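Local atomic coordinates of RNA-dependent RNA polymerase (Farallon virus, PDB entry 6DX5), a protein that is thought to act as the viral RNA-directed RNA polymerase, and is represented here by its OTU-like cysteine protease domain, a viral deubiquitinase. Residues V18-P23 / D148-L152; F42-F46 / L136-I140; A82-I86 / N104-G109. The contacts are given in a common frame with arbitrary orientation. Residue numbers count along the deposited sequence, not the author numbering.

Starting from the N terminus, the chain enters interaction 1 at 18-23, between strands 13-16 and 26-29, and this contact closes only at 148-152, with 124 residues between. Interaction 2 nests inside that loop: helix 37-47 meets the turn between helix 126-136 and strand 140-145, enclosing 89 residues. Interaction 3 nests deeper still, joining helices 72-86 and 103-117 across 17 residues. No loops cross. Interaction 1 fastens an N-terminal loop to a hairpin of the mixed sheet, interaction 2 packs a helix beside that sheet, and interaction 3 lies in the helical part. Its centre is 40 Å from that of interaction 1 and 31 Å from that of interaction 2.

Interaction 1: residues V18-P23 / D148-L152; sequences VKIAIP and DMKVL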
ATOM      1  N   VAL A  18      10.609  -9.586   6.749  1.00 48.78           N
ATOM      2  CA  VAL A  18      10.797 -10.798   7.517  1.00 54.42           C
ATOM      3  C   VAL A  18       9.846 -11.872   6.987  1.00 57.99           C
ATOM      4  O   VAL A  18       8.660 -11.618   6.736  1.00 64.15           O
ATOM      5  CB  VAL A  18      10.578 -10.516   9.017  1.00 58.26           C
ATOM      6  CG1 VAL A  18       9.096 -10.070   9.343  1.00 45.13           C
ATOM      7  CG2 VAL A  18      11.000 -11.731   9.848  1.00 65.35           C
ATOM      8  N   LYS A  19      10.372 -13.075   6.781  1.00 53.93           N
ATOM      9  CA  LYS A  19       9.617 -14.143   6.149  1.00 56.75           C
ATOM     10  C   LYS A  19       9.525 -15.305   7.122  1.00 68.75           C
ATOM     11  O   LYS A  19      10.541 -15.831   7.589  1.00 76.33           O
ATOM     12  CB  LYS A  19      10.233 -14.545   4.806  1.00 60.72           C
ATOM     13  CG  LYS A  19      10.136 -13.362   3.796  1.00 68.73           C
ATOM     14  CD  LYS A  19       9.696 -13.769   2.396  1.00 74.13           C
ATOM     15  CE  LYS A  19      10.748 -14.662   1.740  1.00 81.18           C
ATOM     16  NZ  LYS A  19      10.362 -15.154   0.390  1.00 83.68           N
ATOM     17  N   ILE A  20       8.298 -15.677   7.438  1.00 65.19           N
ATOM     18  CA  ILE A  20       7.984 -16.630   8.482  1.00 64.76           C
ATOM     19  C   ILE A  20       6.869 -17.536   7.961  1.00 62.36           C
ATOM     20  O   ILE A  20       6.242 -17.267   6.930  1.00 59.04           O
ATOM     21  CB  ILE A  20       7.577 -15.878   9.769  1.00 66.26           C
ATOM     22  CG1 ILE A  20       8.776 -15.159  10.365  1.00 71.93           C
ATOM     23  CG2 ILE A  20       7.142 -16.784  10.812  1.00 63.58           C
ATOM     24  CD1 ILE A  20       8.370 -14.235  11.519  1.00 68.75           C
ATOM     25  N   ALA A  21       6.691 -18.668   8.644  1.00 57.73           N
ATOM     26  CA  ALA A  21       5.455 -19.425   8.622  1.00 50.41           C
ATOM     27  C   ALA A  21       4.609 -19.001   9.829  1.00 48.27           C
ATOM     28  O   ALA A  21       5.024 -19.207  10.978  1.00 54.54           O
ATOM     29  CB  ALA A  21       5.768 -20.916   8.682  1.00 58.10           C
ATOM     30  N   ILE A  22       3.412 -18.467   9.580  1.00 37.10           N
ATOM     31  CA  ILE A  22       2.498 -18.037  10.660  1.00 30.26           C
ATOM     32  C   ILE A  22       2.191 -19.152  11.670  1.00 38.07           C
ATOM     33  O   ILE A  22       2.252 -18.881  12.879  1.00 34.47           O
ATOM     34  CB  ILE A  22       1.190 -17.444  10.106  1.00 35.88           C
ATOM     35  CG1 ILE A  22       1.443 -16.092   9.425  1.00 37.87           C
ATOM     36  CG2 ILE A  22       0.152 -17.236  11.217  1.00 30.42           C
ATOM     37  CD1 ILE A  22       2.319 -15.170  10.228  1.00 37.50           C
ATOM     38  N   PRO A  23       1.887 -20.402  11.275  1.00 42.00           N
ATOM     39  CA  PRO A  23       1.505 -21.397  12.302  1.00 46.56           C
ATOM     40  C   PRO A  23       2.630 -21.768  13.264  1.00 47.54           C
ATOM     41  O   PRO A  23       2.345 -22.325  14.326  1.00 52.24           O
ATOM     42  CB  PRO A  23       1.051 -22.611  11.470  1.00 48.70           C
ATOM     43  CG  PRO A  23       0.683 -22.033  10.120  1.00 50.21           C
ATOM     44  CD  PRO A  23       1.757 -20.990   9.922  1.00 45.51           C
ATOM     45  N   ASP A 148      -1.049 -21.186   1.768  1.00 38.60           N
ATOM     46  CA  ASP A 148      -0.430 -22.082   2.738  1.00 40.86           C
ATOM     47  C   ASP A 148       0.141 -21.350   3.973  1.00 43.66           C
ATOM     48  O   ASP A 148       0.995 -21.909   4.677  1.00 53.19           O
ATOM     49  CB  ASP A 148       0.662 -22.896   2.048  1.00 53.77           C
ATOM     50  CG  ASP A 148       1.772 -22.020   1.450  1.00 74.43           C
ATOM     51  OD1 ASP A 148       2.028 -20.916   1.971  1.00 82.26           O
ATOM     52  OD2 ASP A 148       2.430 -22.443   0.472  1.00 88.28           O
ATOM     53  N   MET A 149      -0.275 -20.110   4.224  1.00 36.03           N
ATOM     54  CA  MET A 149       0.039 -19.337   5.432  1.00 38.70           C
ATOM     55  C   MET A 149       1.519 -18.934   5.551  1.00 30.37           C
ATOM     56  O   MET A 149       1.955 -18.531   6.623  1.00 34.20           O
ATOM     57  CB  MET A 149      -0.420 -20.080   6.699  1.00 39.73           C
ATOM     58  CG  MET A 149      -1.941 -20.159   6.861  1.00 43.71           C
ATOM     59  SD  MET A 149      -2.789 -18.596   7.368  1.00 47.34           S
ATOM     60  CE  MET A 149      -2.200 -18.339   9.019  1.00 46.45           C
ATOM     61  N   LYS A 150       2.301 -19.007   4.469  1.00 34.52           N
ATOM     62  CA  LYS A 150       3.636 -18.396   4.409  1.00 35.93           C
ATOM     63  C   LYS A 150       3.504 -16.910   4.137  1.00 30.56           C
ATOM     64  O   LYS A 150       2.720 -16.498   3.263  1.00 29.86           O
ATOM     65  CB  LYS A 150       4.505 -19.004   3.291  1.00 40.02           C
ATOM     66  CG  LYS A 150       4.798 -20.488   3.302  1.00 56.76           C
ATOM     67  CD  LYS A 150       5.050 -21.051   4.667  1.00 72.93           C
ATOM     68  CE  LYS A 150       3.807 -21.650   5.193  1.00 81.62           C
ATOM     69  NZ  LYS A 150       3.694 -21.871   6.628  1.00 82.02           N
ATOM     70  N   VAL A 151       4.293 -16.110   4.864  1.00 28.74           N
ATOM     71  CA  VAL A 151       4.168 -14.659   4.817  1.00 26.62           C
ATOM     72  C   VAL A 151       4.696 -14.124   3.493  1.00 34.86           C
ATOM     73  O   VAL A 151       5.788 -14.503   3.038  1.00 36.85           O
ATOM     74  CB  VAL A 151       4.915 -14.018   5.995  1.00 29.55           C
ATOM     75  CG1 VAL A 151       4.831 -12.483   5.905  1.00 27.56           C
ATOM     76  CG2 VAL A 151       4.320 -14.465   7.294  1.00 32.42           C
ATOM     77  N   LEU A 152       3.926 -13.231   2.860  1.00 29.40           N
ATOM     78  CA  LEU A 152       4.436 -12.511   1.690  1.00 31.82           C
ATOM     79  C   LEU A 152       5.074 -11.190   2.120  1.00 29.16           C
ATOM     80  O   LEU A 152       6.178 -10.870   1.691  1.00 33.76           O
ATOM     81  CB  LEU A 152       3.310 -12.240   0.678  1.00 37.17           C
ATOM     82  CG  LEU A 152       2.529 -13.406   0.070  1.00 40.40           C
ATOM     83  CD1 LEU A 152       1.100 -13.013  -0.365  1.00 34.90           C
ATOM     84  CD2 LEU A 152       3.304 -13.857  -1.106  1.00 45.04           C
TER
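An isolated antiparallel beta bridge attaches the loop between strands 13-16 and 26-29 to the turn of the hairpin formed by strands 140-145 and 151-157. Its evidence is the bonding pattern around A21 and K150, whose CA atoms are 4.7 Å apart. V151 N donates to I20 O at 3.1 Å with an N-H...O angle of 171°, and I22 N donates to M149 O at 3.3 Å and 163°. These two bonds flank A21 and K150, making them a non-hydrogen-bonded pair. The bridge stays single: I22 has helical backbone angles (-55/-45), M149 has a positive phi of 68°, and M149 N returns no bond to I22 O.

Apolar packing completes the contact. V151 and I22 both direct CA-to-CB toward the opposite segment, and I22 CD1 lies 3.6 Å from V151 CG2. At the turn, I22 CG2 is 3.4 Å from M149 CE, while P23 CD rests 4.0 Å from M149 CB. Beneath this cluster, I22 touches W143 and V145, and V151 also touches W143, so strand 140-145 floors the contact.

The turn itself is shaped locally. D148 OD1 accepts from K150 N at 3.2 Å, an Asx turn, and M149 between them presents its carbonyl to I22. Beyond the bridge, L152 turns the corner and packs on C171 of the second subunit. The arrangement is an isolated antiparallel bridge that ties an N-terminal loop to an Asx-turned hairpin connection of the OTU-domain sheet.

Interaction 2: residues F42-F46 / L136-I140; sequences FAYLF and LNVTI
Build residues 42-46 as one regular turn inside helix 37-47, with F46 N bonded to F42 O at 2.8 Å. F42 and F46, one helical turn apart, both use a t chi1 and direct CA-to-CB toward residues 136-140. The backbones stay well separated: F42 CA is 8.6 Å from I140 CA, and F46 CA is 9.8 Å from V138 CA, so side chains alone bridge the gap. The F42 ring reaches three aliphatic partners: CE1 to I140 CD1 at 3.5 Å, CE2 to L136 CD1 at 3.6 Å, and CZ to V138 CG2 at 4.1 Å, this methyl lying at the ring edge.

The opposing chain ends helix 126-136 in a Schellman motif, with N137 as C-prime residue (phi/psi 58/48), V138 N bonded to A133 O and N137 N to S134 O. It then extends through V138 and T139 into strand 140-145, a helix-to-strand connection of the OTU domain. L136, V138 and I140 all take chi1 m.

At F46, L136 CD1 makes a CH-pi contact, 4.2 Å from the ring centroid and 20° off its normal, while F46 CE1 approaches V138 CG1 at 4.1 Å. F46 also meets F166, a residue lining a bound dithiothreitol, edge-to-face.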
ATOM      1  N   PHE A  42     -10.380  -7.650  14.446  1.00 21.63           N
ATOM      2  CA  PHE A  42      -9.868  -6.767  15.490  1.00 18.72           C
ATOM      3  C   PHE A  42     -10.766  -6.851  16.721  1.00 21.51           C
ATOM      4  O   PHE A  42     -10.274  -6.970  17.848  1.00 20.69           O
ATOM      5  CB  PHE A  42      -9.714  -5.312  14.963  1.00 17.95           C
ATOM      6  CG  PHE A  42      -9.072  -4.400  15.957  1.00 21.43           C
ATOM      7  CD1 PHE A  42      -7.697  -4.401  16.136  1.00 22.35           C
ATOM      8  CD2 PHE A  42      -9.848  -3.592  16.766  1.00 23.22           C
ATOM      9  CE1 PHE A  42      -7.100  -3.569  17.092  1.00 28.46           C
ATOM     10  CE2 PHE A  42      -9.270  -2.758  17.744  1.00 22.16           C
ATOM     11  CZ  PHE A  42      -7.887  -2.744  17.898  1.00 25.33           C
ATOM     12  N   ALA A  43     -12.085  -6.883  16.539  1.00 19.99           N
ATOM     13  CA  ALA A  43     -12.933  -6.982  17.721  1.00 18.28           C
ATOM     14  C   ALA A  43     -12.635  -8.271  18.512  1.00 21.43           C
ATOM     15  O   ALA A  43     -12.665  -8.288  19.754  1.00 25.76           O
ATOM     16  CB  ALA A  43     -14.410  -6.902  17.298  1.00 19.04           C
ATOM     17  N   TYR A  44     -12.320  -9.360  17.823  1.00 19.47           N
ATOM     18  CA  TYR A  44     -12.018 -10.582  18.555  1.00 17.25           C
ATOM     19  C   TYR A  44     -10.793 -10.402  19.445  1.00 22.41           C
ATOM     20  O   TYR A  44     -10.806 -10.805  20.617  1.00 20.87           O
ATOM     21  CB  TYR A  44     -11.819 -11.756  17.603  1.00 19.08           C
ATOM     22  CG  TYR A  44     -11.473 -12.986  18.398  1.00 21.06           C
ATOM     23  CD1 TYR A  44     -12.469 -13.781  18.968  1.00 25.20           C
ATOM     24  CD2 TYR A  44     -10.154 -13.347  18.595  1.00 20.53           C
ATOM     25  CE1 TYR A  44     -12.150 -14.924  19.721  1.00 25.51           C
ATOM     26  CE2 TYR A  44      -9.822 -14.499  19.336  1.00 27.07           C
ATOM     27  CZ  TYR A  44     -10.819 -15.271  19.891  1.00 30.17           C
ATOM     28  OH  TYR A  44     -10.459 -16.412  20.595  1.00 32.45           O
ATOM     29  N   LEU A  45      -9.717  -9.782  18.916  1.00 19.04           N
ATOM     30  CA  LEU A  45      -8.511  -9.615  19.732  1.00 24.20           C
ATOM     31  C   LEU A  45      -8.717  -8.569  20.807  1.00 30.12           C
ATOM     32  O   LEU A  45      -8.261  -8.738  21.939  1.00 28.32           O
ATOM     33  CB  LEU A  45      -7.318  -9.191  18.882  1.00 29.84           C
ATOM     34  CG  LEU A  45      -6.941 -10.222  17.831  1.00 35.54           C
ATOM     35  CD1 LEU A  45      -5.801  -9.731  16.934  1.00 29.54           C
ATOM     36  CD2 LEU A  45      -6.565 -11.499  18.576  1.00 35.28           C
ATOM     37  N   PHE A  46      -9.395  -7.473  20.463  1.00 22.20           N
ATOM     38  CA  PHE A  46      -9.399  -6.331  21.342  1.00 21.38           C
ATOM     39  C   PHE A  46     -10.475  -6.467  22.415  1.00 27.22           C
ATOM     40  O   PHE A  46     -10.235  -6.104  23.574  1.00 26.83           O
ATOM     41  CB  PHE A  46      -9.619  -5.052  20.517  1.00 26.43           C
ATOM     42  CG  PHE A  46      -9.315  -3.758  21.296  1.00 26.17           C
ATOM     43  CD1 PHE A  46      -8.005  -3.429  21.644  1.00 23.28           C
ATOM     44  CD2 PHE A  46     -10.336  -2.908  21.673  1.00 28.72           C
ATOM     45  CE1 PHE A  46      -7.721  -2.266  22.377  1.00 28.89           C
ATOM     46  CE2 PHE A  46     -10.062  -1.719  22.374  1.00 31.38           C
ATOM     47  CZ  PHE A  46      -8.750  -1.397  22.738  1.00 24.40           C
ATOM     48  N   LEU A 136      -7.110   4.203  19.224  1.00 27.50           N
ATOM     49  CA  LEU A 136      -7.027   3.467  20.491  1.00 27.79           C
ATOM     50  C   LEU A 136      -5.622   3.457  21.063  1.00 28.00           C
ATOM     51  O   LEU A 136      -5.422   2.876  22.119  1.00 26.08           O
ATOM     52  CB  LEU A 136      -7.507   2.020  20.325  1.00 21.54           C
ATOM     53  CG  LEU A 136      -8.909   1.926  19.753  1.00 24.55           C
ATOM     54  CD1 LEU A 136      -9.208   0.523  19.216  1.00 19.81           C
ATOM     55  CD2 LEU A 136      -9.903   2.330  20.857  1.00 22.16           C
ATOM     56  N   ASN A 137      -4.645   4.085  20.392  1.00 23.28           N
ATOM     57  CA  ASN A 137      -3.237   4.074  20.830  1.00 29.97           C
ATOM     58  C   ASN A 137      -2.675   2.649  20.944  1.00 28.11           C
ATOM     59  O   ASN A 137      -2.085   2.285  21.956  1.00 28.70           O
ATOM     60  CB  ASN A 137      -3.070   4.821  22.164  1.00 31.16           C
ATOM     61  CG  ASN A 137      -1.624   5.052  22.500  1.00 41.31           C
ATOM     62  OD1 ASN A 137      -0.764   5.097  21.594  1.00 49.42           O
ATOM     63  ND2 ASN A 137      -1.327   5.208  23.785  1.00 42.98           N
ATOM     64  N   VAL A 138      -2.897   1.824  19.918  1.00 30.02           N
ATOM     65  CA  VAL A 138      -2.404   0.450  19.908  1.00 29.69           C
ATOM     66  C   VAL A 138      -1.653   0.237  18.612  1.00 33.08           C
ATOM     67  O   VAL A 138      -1.688   1.073  17.704  1.00 27.55           O
ATOM     68  CB  VAL A 138      -3.503  -0.622  20.033  1.00 23.43           C
ATOM     69  CG1 VAL A 138      -4.205  -0.502  21.336  1.00 20.59           C
ATOM     70  CG2 VAL A 138      -4.505  -0.577  18.833  1.00 19.10           C
ATOM     71  N   THR A 139      -0.966  -0.907  18.548  1.00 23.97           N
ATOM     72  CA  THR A 139      -0.282  -1.354  17.355  1.00 23.33           C
ATOM     73  C   THR A 139      -1.056  -2.498  16.708  1.00 25.12           C
ATOM     74  O   THR A 139      -1.416  -3.487  17.378  1.00 26.93           O
ATOM     75  CB  THR A 139       1.135  -1.767  17.714  1.00 26.00           C
ATOM     76  OG1 THR A 139       1.789  -0.608  18.235  1.00 29.57           O
ATOM     77  CG2 THR A 139       1.902  -2.249  16.479  1.00 24.20           C
ATOM     78  N   ILE A 140      -1.300  -2.377  15.410  1.00 23.56           N
ATOM     79  CA  ILE A 140      -1.956  -3.439  14.652  1.00 22.62           C
ATOM     80  C   ILE A 140      -0.972  -3.911  13.596  1.00 26.55           C
ATOM     81  O   ILE A 140      -0.399  -3.082  12.866  1.00 27.33           O
ATOM     82  CB  ILE A 140      -3.276  -2.960  14.016  1.00 19.73           C
ATOM     83  CG1 ILE A 140      -4.198  -2.513  15.094  1.00 22.32           C
ATOM     84  CG2 ILE A 140      -3.992  -4.117  13.224  1.00 20.88           C
ATOM     85  CD1 ILE A 140      -5.451  -1.735  14.568  1.00 19.89           C
TER

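Interaction 3: residues A82-I86 / N104-G109; sequences AENEI and NVTRRG
This is a steep helix-helix packing contact in the helical part of the OTU domain, where the C-terminal end of helix 72-86 lies against the start of helix 103-117. The two helices are consecutive, joined by a connection of which residues 89-101 are not modelled. The axes of the short segments approach to 8.9 Å, and their N-to-C directions differ by 114°, so the helices cross rather than align.

Give both segments helical backbones, with I86 N bonded to A82 O at 3.0 Å, R108 N to N104 O at 3.1 Å and G109 N to V105 O at 2.8 Å. The register places A82 CA 5.0 Å from G109 CA and E83 CA 5.5 Å from V105 CA. At the first pair a methyl faces a glycine, so the backbones can come close. A82 CB points at the second helix and sits 3.5 Å from each of V105 O, R108 CB and G109 N; A82 also touches L112.

Around this point, V105 (chi1 t) brings CG1 to 3.8 Å from E83 CB and CG2 to 3.9 Å from I86 CD1. I86 adopts chi1 m and chi2 t; its CG1 lies 3.4 Å from R108 NH1. N84, out of reach of residues 104-109, packs on L8 of the second subunit.

R108 takes chi1 t, chi2 p, chi3 148° and chi4 -75°; E85, its CA-to-CB toward the second helix, has chi1 -142°. The salt bridge is purely electrostatic: E85 OE1 lies 3.2 Å from R108 NH2, over one face of the guanidinium and well out of its plane.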
ATOM      1  N   ALA A  82     -12.779  14.093  -4.171  1.00 43.84           N
ATOM      2  CA  ALA A  82     -13.510  15.327  -3.932  1.00 45.35           C
ATOM      3  C   ALA A  82     -13.033  16.441  -4.852  1.00 49.21           C
ATOM      4  O   ALA A  82     -13.848  17.132  -5.467  1.00 56.62           O
ATOM      5  CB  ALA A  82     -13.366  15.743  -2.474  1.00 41.02           C
ATOM      6  N   GLU A  83     -11.717  16.631  -4.968  1.00 48.34           N
ATOM      7  CA  GLU A  83     -11.217  17.756  -5.751  1.00 59.18           C
ATOM      8  C   GLU A  83     -11.445  17.588  -7.251  1.00 62.32           C
ATOM      9  O   GLU A  83     -11.397  18.582  -7.974  1.00 63.58           O
ATOM     10  CB  GLU A  83      -9.732  18.004  -5.472  1.00 58.17           C
ATOM     11  CG  GLU A  83      -8.782  17.365  -6.438  1.00 71.68           C
ATOM     12  CD  GLU A  83      -7.430  18.047  -6.423  1.00 81.27           C
ATOM     13  OE1 GLU A  83      -6.728  18.043  -7.473  1.00 87.70           O
ATOM     14  OE2 GLU A  83      -7.081  18.602  -5.357  1.00 78.95           O
ATOM     15  N   ASN A  84     -11.699  16.369  -7.737  1.00 65.31           N
ATOM     16  CA  ASN A  84     -12.121  16.181  -9.120  1.00 68.72           C
ATOM     17  C   ASN A  84     -13.626  16.228  -9.290  1.00 72.60           C
ATOM     18  O   ASN A  84     -14.097  16.512 -10.392  1.00 83.09           O
ATOM     19  CB  ASN A  84     -11.576  14.867  -9.682  1.00 69.68           C
ATOM     20  CG  ASN A  84     -10.155  14.999 -10.114  1.00 76.65           C
ATOM     21  OD1 ASN A  84      -9.776  14.530 -11.184  1.00 84.30           O
ATOM     22  ND2 ASN A  84      -9.345  15.678  -9.298  1.00 78.36           N
ATOM     23  N   GLU A  85     -14.391  15.971  -8.231  1.00 69.58           N
ATOM     24  CA  GLU A  85     -15.817  16.273  -8.270  1.00 75.71           C
ATOM     25  C   GLU A  85     -16.053  17.777  -8.413  1.00 86.60           C
ATOM     26  O   GLU A  85     -16.948  18.215  -9.159  1.00 96.42           O
ATOM     27  CB  GLU A  85     -16.476  15.736  -7.004  1.00 69.48           C
ATOM     28  CG  GLU A  85     -17.849  15.136  -7.195  1.00 77.79           C
ATOM     29  CD  GLU A  85     -18.357  14.498  -5.905  1.00 79.44           C
ATOM     30  OE1 GLU A  85     -18.396  15.194  -4.863  1.00 73.39           O
ATOM     31  OE2 GLU A  85     -18.678  13.286  -5.928  1.00 83.59           O
ATOM     32  N   ILE A  86     -15.231  18.584  -7.728  1.00 82.92           N
ATOM     33  CA  ILE A  86     -15.440  20.029  -7.667  1.00 81.31           C
ATOM     34  C   ILE A  86     -15.150  20.679  -9.019  1.00 87.31           C
ATOM     35  O   ILE A  86     -15.888  21.568  -9.464  1.00 92.61           O
ATOM     36  CB  ILE A  86     -14.593  20.620  -6.520  1.00 68.99           C
ATOM     37  CG1 ILE A  86     -15.206  20.214  -5.177  1.00 61.97           C
ATOM     38  CG2 ILE A  86     -14.540  22.119  -6.614  1.00 73.30           C
ATOM     39  CD1 ILE A  86     -14.293  20.310  -3.949  1.00 55.59           C
ATOM     40  N   ASN A 104     -12.339  23.384   1.454  1.00 74.63           N
ATOM     41  CA  ASN A 104     -13.574  22.801   0.947  1.00 69.11           C
ATOM     42  C   ASN A 104     -13.330  21.389   0.416  1.00 67.62           C
ATOM     43  O   ASN A 104     -14.216  20.525   0.495  1.00 56.70           O
ATOM     44  CB  ASN A 104     -14.131  23.721  -0.145  1.00 77.20           C
ATOM     45  CG  ASN A 104     -15.491  23.290  -0.667  1.00 84.93           C
ATOM     46  OD1 ASN A 104     -16.238  22.579   0.002  1.00 90.62           O
ATOM     47  ND2 ASN A 104     -15.827  23.745  -1.869  1.00 88.01           N
ATOM     48  N   VAL A 105     -12.127  21.139  -0.111  1.00 57.85           N
ATOM     49  CA  VAL A 105     -11.803  19.845  -0.693  1.00 54.59           C
ATOM     50  C   VAL A 105     -11.797  18.766   0.379  1.00 57.19           C
ATOM     51  O   VAL A 105     -12.476  17.742   0.252  1.00 49.63           O
ATOM     52  CB  VAL A 105     -10.453  19.913  -1.421  1.00 54.76           C
ATOM     53  CG1 VAL A 105      -9.910  18.499  -1.659  1.00 53.27           C
ATOM     54  CG2 VAL A 105     -10.630  20.623  -2.739  1.00 57.18           C
ATOM     55  N   THR A 106     -11.032  18.981   1.448  1.00 52.10           N
ATOM     56  CA  THR A 106     -10.887  17.931   2.443  1.00 49.72           C
ATOM     57  C   THR A 106     -12.192  17.684   3.190  1.00 53.29           C
ATOM     58  O   THR A 106     -12.475  16.548   3.550  1.00 50.07           O
ATOM     59  CB  THR A 106      -9.746  18.259   3.402  1.00 50.66           C
ATOM     60  OG1 THR A 106     -10.071  19.436   4.149  1.00 59.99           O
ATOM     61  CG2 THR A 106      -8.475  18.503   2.625  1.00 51.02           C
ATOM     62  N   ARG A 107     -13.030  18.700   3.379  1.00 41.17           N
ATOM     63  CA  ARG A 107     -14.346  18.441   3.950  1.00 43.83           C
ATOM     64  C   ARG A 107     -15.187  17.560   3.032  1.00 41.59           C
ATOM     65  O   ARG A 107     -15.860  16.624   3.486  1.00 38.98           O
ATOM     66  CB  ARG A 107     -15.069  19.758   4.208  1.00 49.23           C
ATOM     67  CG  ARG A 107     -16.212  19.592   5.145  1.00 60.64           C
ATOM     68  CD  ARG A 107     -16.599  20.930   5.657  1.00 79.58           C
ATOM     69  NE  ARG A 107     -15.405  21.730   5.951  1.00 83.90           N
ATOM     70  CZ  ARG A 107     -15.307  23.026   5.709  1.00 85.77           C
ATOM     71  NH1 ARG A 107     -16.337  23.663   5.145  1.00 86.91           N
ATOM     72  NH2 ARG A 107     -14.186  23.682   6.002  1.00 85.94           N
ATOM     73  N   ARG A 108     -15.183  17.858   1.737  1.00 39.06           N
ATOM     74  CA  ARG A 108     -15.843  16.973   0.783  1.00 40.94           C
ATOM     75  C   ARG A 108     -15.240  15.571   0.800  1.00 36.66           C
ATOM     76  O   ARG A 108     -15.968  14.581   0.650  1.00 37.75           O
ATOM     77  CB  ARG A 108     -15.760  17.562  -0.629  1.00 40.28           C
ATOM     78  CG  ARG A 108     -16.658  16.839  -1.578  1.00 48.51           C
ATOM     79  CD  ARG A 108     -18.026  17.300  -1.257  1.00 69.14           C
ATOM     80  NE  ARG A 108     -18.856  17.311  -2.461  1.00 94.70           N
ATOM     81  CZ  ARG A 108     -18.780  18.214  -3.440  1.00 94.39           C
ATOM     82  NH1 ARG A 108     -17.893  19.222  -3.370  1.00 92.81           N
ATOM     83  NH2 ARG A 108     -19.591  18.105  -4.494  1.00 94.66           N
ATOM     84  N   GLY A 109     -13.908  15.463   0.943  1.00 37.51           N
ATOM     85  CA  GLY A 109     -13.267  14.146   0.899  1.00 28.41           C
ATOM     86  C   GLY A 109     -13.745  13.266   2.033  1.00 33.28           C
ATOM     87  O   GLY A 109     -14.076  12.092   1.841  1.00 32.33           O
TER